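PDB 1O1Z: glycerophosphodiester phosphodiesterase, which belongs to the glycerophosphoryl diester phosphodiesterase family, whose members are built on a TIM-barrel fold. Local coordinates for residues 90-93 and 94-97; 78-81 and 82-86. All blocks are in the same frame, centred on the assembly; numbering follows the deposited sequence. Where two conformers were deposited one is given.

Interaction 1: 90-93 and 94-97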
ATOM      1  N   ILE A  90      14.093  11.742   1.929  1.00  9.50           N
ATOM      2  CA  ILE A  90      13.685  10.422   2.388  1.00 10.87           C
ATOM      3  C   ILE A  90      13.153  10.550   3.794  1.00 11.44           C
ATOM      4  O   ILE A  90      13.659  11.333   4.583  1.00 12.82           O
ATOM      5  CB  ILE A  90      14.822   9.407   2.306  1.00 12.13           C
ATOM      6  CG1 ILE A  90      14.259   7.990   2.404  1.00 14.55           C
ATOM      7  CG2 ILE A  90      15.880   9.665   3.350  1.00 14.64           C
ATOM      8  CD1 ILE A  90      15.315   6.915   2.063  1.00 19.83           C
ATOM      9  N   THR A  91      12.097   9.811   4.103  1.00 10.36           N
ATOM     10  CA  THR A  91      11.486   9.848   5.406  1.00  9.20           C
ATOM     11  C   THR A  91      11.374   8.473   6.054  1.00 11.05           C
ATOM     12  O   THR A  91      11.673   7.465   5.450  1.00 11.79           O
ATOM     13  CB  THR A  91      10.120  10.580   5.327  1.00 14.52           C
ATOM     14  OG1 THR A  91       9.613  10.874   6.636  1.00 15.85           O
ATOM     15  CG2 THR A  91       9.056   9.778   4.658  1.00 14.68           C
ATOM     16  N   THR A  92      11.032   8.486   7.323  1.00 12.73           N
ATOM     17  CA  THR A  92      10.884   7.256   8.104  1.00 11.23           C
ATOM     18  C   THR A  92       9.416   7.038   8.387  1.00 10.61           C
ATOM     19  O   THR A  92       8.603   7.962   8.351  1.00 10.93           O
ATOM     20  CB  THR A  92      11.616   7.360   9.409  1.00 12.95           C
ATOM     21  OG1 THR A  92      11.086   8.433  10.200  1.00 13.42           O
ATOM     22  CG2 THR A  92      13.118   7.713   9.183  1.00 20.49           C
ATOM     23  N   LEU A  93       9.061   5.801   8.700  1.00 10.51           N
ATOM     24  CA  LEU A  93       7.677   5.514   9.054  1.00  9.66           C
ATOM     25  C   LEU A  93       7.242   6.321  10.282  1.00 10.59           C
ATOM     26  O   LEU A  93       6.135   6.851  10.318  1.00 12.12           O
ATOM     27  CB  LEU A  93       7.499   4.010   9.248  1.00 12.16           C
ATOM     28  CG  LEU A  93       6.079   3.574   9.551  1.00 11.39           C
ATOM     29  CD1 LEU A  93       5.155   3.938   8.358  1.00 13.23           C
ATOM     30  CD2 LEU A  93       6.051   2.076   9.833  1.00 12.14           C
ATOM     31  N   LYS A  94       8.125   6.418  11.270  1.00 11.17           N
ATOM     32  CA  LYS A  94       7.873   7.259  12.438  1.00 12.89           C
ATOM     33  C   LYS A  94       7.446   8.692  12.060  1.00 12.03           C
ATOM     34  O   LYS A  94       6.462   9.249  12.610  1.00 11.98           O
ATOM     35  CB  LYS A  94       9.114   7.306  13.327  1.00 13.32           C
ATOM     36  CG  LYS A  94       9.060   8.312  14.492  1.00 20.48           C
ATOM     37  CD  LYS A  94      10.313   8.212  15.355  1.00 24.49           C
ATOM     38  CE  LYS A  94      10.297   9.236  16.497  1.00 32.92           C
ATOM     39  NZ  LYS A  94      10.410  10.632  15.978  1.00 40.21           N
ATOM     40  N   GLU A  95       8.183   9.305  11.135  1.00 10.89           N
ATOM     41  CA  GLU A  95       7.880  10.665  10.684  1.00 11.32           C
ATOM     42  C   GLU A  95       6.545  10.769   9.935  1.00 10.75           C
ATOM     43  O   GLU A  95       5.807  11.753  10.078  1.00 11.78           O
ATOM     44  CB  GLU A  95       9.034  11.198   9.829  1.00 14.99           C
ATOM     45  CG  GLU A  95      10.276  11.447  10.638  1.00 16.95           C
ATOM     46  CD  GLU A  95      11.469  11.866   9.819  1.00 31.84           C
ATOM     47  OE1 GLU A  95      11.856  11.134   8.880  1.00 23.92           O
ATOM     48  OE2 GLU A  95      12.031  12.931  10.131  1.00 35.46           O
ATOM     49  N   VAL A  96       6.200   9.744   9.160  1.00  9.76           N
ATOM     50  CA  VAL A  96       4.897   9.742   8.490  1.00  8.77           C
ATOM     51  C   VAL A  96       3.776   9.778   9.525  1.00 10.13           C
ATOM     52  O   VAL A  96       2.827  10.545   9.388  1.00 11.08           O
ATOM     53  CB  VAL A  96       4.740   8.553   7.536  1.00 10.71           C
ATOM     54  CG1 VAL A  96       3.366   8.542   6.926  1.00 12.44           C
ATOM     55  CG2 VAL A  96       5.803   8.602   6.446  1.00 11.24           C
ATOM     56  N   PHE A  97       3.898   8.955  10.568  1.00 11.01           N
ATOM     57  CA  PHE A  97       2.870   8.917  11.614  1.00  9.80           C
ATOM     58  C   PHE A  97       2.724  10.280  12.297  1.00 13.01           C
ATOM     59  O   PHE A  97       1.622  10.660  12.664  1.00 14.28           O
ATOM     60  CB  PHE A  97       3.200   7.870  12.686  1.00 10.73           C
ATOM     61  CG  PHE A  97       3.044   6.429  12.271  1.00 10.69           C
ATOM     62  CD1 PHE A  97       2.553   6.032  11.042  1.00 11.20           C
ATOM     63  CD2 PHE A  97       3.394   5.437  13.171  1.00 14.07           C
ATOM     64  CE1 PHE A  97       2.421   4.684  10.727  1.00 11.54           C
ATOM     65  CE2 PHE A  97       3.258   4.106  12.848  1.00 13.02           C
ATOM     66  CZ  PHE A  97       2.764   3.740  11.646  1.00 11.00           C
TER
HETATM   67  O   HOH W   1      11.405  13.206   7.047  1.00 32.84           O
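Between T92 and F97 the chain turns from an extended approach into the first turn of helix 93-99, where V96 N donates to T92 O at 3.1 Å and F97 N donates to L93 O. The side chains of T92 and E95 then close this end of the helix. T92 is the N-cap: its OG1 lies between its own backbone N and carbonyl carbon (chi1 61°), a position from which it accepts from E95 N at 3.2 Å. In return, T92 N donates to E95 OE1, also at 3.2 Å but less straight, with an N-H...O angle of 145°, and uses the anti lone pair of that oxygen. This reciprocal pair of bonds is a capping box, and it occupies amide N-H groups that precede the i to i+4 pattern. E95 OE1 is gripped further by the ammonium of K83, which reaches it from the preceding helix, and a bridging water lies 3.0 Å from T91 OG1 and makes a weak bond to E95 OE1. The positive group probably favours the ionised carboxylate.

L93, the residue after the cap, meets F97 one turn further along. L93 CG sits over the ring face, 4.2 Å from the F97 centroid and 25° off its normal, a CH-pi contact, while L93 CD1 comes to 3.7 Å from F97 CE1. Both side chains also touch strand 105-110 and helix 116-123. T91 CG2 meets V96 CG2 at 3.9 Å, and both residues pack on V58 and L30.

Interaction 2: 78-81 and 82-86; sequences TVSE and LKELT
E81, L82 and V79 bury the most surface in the short helix 79-85, which opens with a capping box and places V79 beside K83 one turn later. E81 takes part through its backbone and its side chain: its carbonyl O accepts from L85 N at 2.9 Å, while its side chain turns back to the start of the helix. There OE1 accepts from T78 N at 3.0 Å, met from above the carboxylate plane, and E81 N donates to OG1 of T78, the N-cap residue. With CG anti to its carbonyl carbon (chi1 -73°) and the chain extended beyond it, E81 reaches back toward the amide that it caps.

L82 meets the same N-cap residue through its carbonyl. L82 N donates to T78 O at 2.9 Å, and L82 CG lies 3.3 Å from T78 O; beyond this the leucine side chain packs on L64 and A77.

V79 and K83 lie side by side and point the same way. The contact is aliphatic, V79 CG1 to K83 CE at 3.8 Å, and runs beside the backbone bond from K83 N to V79 O. The bend at the last torsion of K83 directs NZ off the helix, toward E95 and I90 O. V79 also packs against S51 and K55, and its amide is held by D53, so this face of the helix is joined to the loop before strand 56-58.

Toward the solvent, S80 OG donates to E84 OE2 in one of two conformers of E84, so this bond is tentative. At the far end, L82 O accepts twice from T86, from N at 3.0 Å and from OG1 at 2.8 Å, the two donors approaching from opposite faces of the carbonyl plane.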
ATOM      1  N   THR A  78      22.867   4.509   7.117  1.00 11.05           N
ATOM      2  CA  THR A  78      22.012   4.861   8.239  1.00 11.70           C
ATOM      3  C   THR A  78      20.930   5.862   7.812  1.00  9.45           C
ATOM      4  O   THR A  78      21.031   6.529   6.768  1.00  9.50           O
ATOM      5  CB  THR A  78      22.827   5.494   9.379  1.00 12.49           C
ATOM      6  OG1 THR A  78      23.376   6.742   8.916  1.00 11.15           O
ATOM      7  CG2 THR A  78      24.010   4.610   9.784  1.00 15.11           C
ATOM      8  N   VAL A  79      19.902   6.013   8.629  1.00 10.08           N
ATOM      9  CA  VAL A  79      18.880   7.021   8.333  1.00 12.27           C
ATOM     10  C   VAL A  79      19.492   8.417   8.125  1.00  9.78           C
ATOM     11  O   VAL A  79      19.170   9.102   7.158  1.00 10.08           O
ATOM     12  CB  VAL A  79      17.777   7.081   9.416  1.00 15.04           C
ATOM     13  CG1 VAL A  79      16.841   8.233   9.169  1.00 18.02           C
ATOM     14  CG2 VAL A  79      16.975   5.786   9.441  1.00 16.81           C
ATOM     15  N   SER A  80      20.408   8.812   9.005  1.00 11.70           N
ATOM     16  CA  SER A  80      21.067  10.109   8.886  1.00  9.17           C
ATOM     17  C   SER A  80      21.802  10.237   7.548  1.00  7.92           C
ATOM     18  O   SER A  80      21.705  11.257   6.876  1.00  9.79           O
ATOM     19  CB  SER A  80      22.030  10.332  10.052  1.00 12.94           C
ATOM     20  OG  SER A  80      22.594  11.636   9.944  1.00 13.93           O
ATOM     21  N   GLU A  81      22.542   9.185   7.163  1.00  8.03           N
ATOM     22  CA  GLU A  81      23.265   9.175   5.892  1.00  9.04           C
ATOM     23  C   GLU A  81      22.315   9.283   4.697  1.00  8.23           C
ATOM     24  O   GLU A  81      22.585  10.010   3.757  1.00  9.80           O
ATOM     25  CB  GLU A  81      24.110   7.910   5.792  1.00  9.80           C
ATOM     26  CG  GLU A  81      25.319   7.978   6.717  1.00 11.40           C
ATOM     27  CD  GLU A  81      26.038   6.659   6.933  1.00 18.65           C
ATOM     28  OE1 GLU A  81      25.560   5.575   6.503  1.00 14.57           O
ATOM     29  OE2 GLU A  81      27.111   6.704   7.577  1.00 19.01           O
ATOM     30  N   LEU A  82      21.193   8.579   4.769  1.00  8.77           N
ATOM     31  CA  LEU A  82      20.181   8.637   3.715  1.00  9.17           C
ATOM     32  C   LEU A  82      19.567  10.017   3.583  1.00  7.91           C
ATOM     33  O   LEU A  82      19.345  10.509   2.493  1.00  9.37           O
ATOM     34  CB  LEU A  82      19.092   7.588   3.947  1.00  9.90           C
ATOM     35  CG  LEU A  82      19.591   6.148   3.808  1.00  9.14           C
ATOM     36  CD1 LEU A  82      18.589   5.157   4.379  1.00 13.91           C
ATOM     37  CD2 LEU A  82      19.930   5.834   2.351  1.00 12.61           C
ATOM     38  N   LYS A  83      19.274  10.641   4.711  1.00  9.92           N
ATOM     39  CA  LYS A  83      18.766  12.009   4.703  1.00  9.68           C
ATOM     40  C   LYS A  83      19.799  12.999   4.157  1.00  7.62           C
ATOM     41  O   LYS A  83      19.443  13.915   3.430  1.00  9.47           O
ATOM     42  CB  LYS A  83      18.318  12.383   6.113  1.00 10.47           C
ATOM     43  CG  LYS A  83      16.959  11.740   6.437  1.00 14.21           C
ATOM     44  CD  LYS A  83      16.409  12.083   7.779  1.00 19.45           C
ATOM     45  CE  LYS A  83      15.053  11.428   8.014  1.00 17.96           C
ATOM     46  NZ  LYS A  83      13.917  12.116   7.360  1.00 16.13           N
ATOM     47  N   GLU A  84      21.071  12.813   4.489  1.00  8.91           N
ATOM     48  CA  GLU A  84      22.101  13.676   3.943  1.00 10.50           C
ATOM     49  C   GLU A  84      22.159  13.530   2.421  1.00  9.05           C
ATOM     50  O   GLU A  84      22.209  14.511   1.700  1.00 11.02           O
ATOM     51  CB  GLU A  84      23.473  13.352   4.556  0.65 13.57           C
ATOM     52  CG  GLU A  84      23.571  13.582   6.061  0.65 14.60           C
ATOM     53  CD  GLU A  84      24.673  12.760   6.729  0.65 21.62           C
ATOM     54  OE1 GLU A  84      25.792  12.724   6.183  0.65 22.97           O
ATOM     55  OE2 GLU A  84      24.429  12.143   7.801  0.65 14.02           O
ATOM     56  N   LEU A  85      22.168  12.287   1.941  1.00  8.55           N
ATOM     57  CA  LEU A  85      22.264  12.005   0.502  1.00 10.10           C
ATOM     58  C   LEU A  85      21.089  12.532  -0.315  1.00 10.05           C
ATOM     59  O   LEU A  85      21.256  12.946  -1.464  1.00 13.52           O
ATOM     60  CB  LEU A  85      22.362  10.499   0.279  1.00 10.75           C
ATOM     61  CG  LEU A  85      23.690   9.887   0.688  1.00 11.45           C
ATOM     62  CD1 LEU A  85      23.578   8.377   0.782  1.00 15.56           C
ATOM     63  CD2 LEU A  85      24.806  10.306  -0.260  1.00 17.36           C
ATOM     64  N   THR A  86      19.903  12.538   0.290  1.00  9.23           N
ATOM     65  CA  THR A  86      18.666  12.955  -0.391  1.00 10.05           C
ATOM     66  C   THR A  86      18.219  14.377   0.007  1.00 12.13           C
ATOM     67  O   THR A  86      17.105  14.779  -0.302  1.00 13.52           O
ATOM     68  CB  THR A  86      17.503  11.985  -0.091  1.00 10.21           C
ATOM     69  OG1 THR A  86      17.251  11.952   1.316  1.00 10.50           O
ATOM     70  CG2 THR A  86      17.831  10.555  -0.484  1.00 11.72           C
TER
HETATM   71  O   HOH W   2      25.766  10.742   3.685  1.00 51.81           O

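In the fold
Interaction 2 comes first along the chain, on helix 79-85, and interaction 1 follows at the start of helix 93-99; their centres are 13 Å apart, on the same side of the chain's centre. The two touch directly: K83 NZ lies 2.7 Å from E95 OE1 in a salt bridge, and T92 CG2 packs 3.8 Å from V79 CG1. The connecting chain is tied back by T86 OG1, bonded to I90 N. Helix 93-99 packs against barrel strand 105-110 and strand 56-58, which pairs antiparallel with 43-50, whereas helix 79-85 lies farther out, against the small antiparallel sheet 63-64/70-73, so the pair links this peripheral region to the barrel.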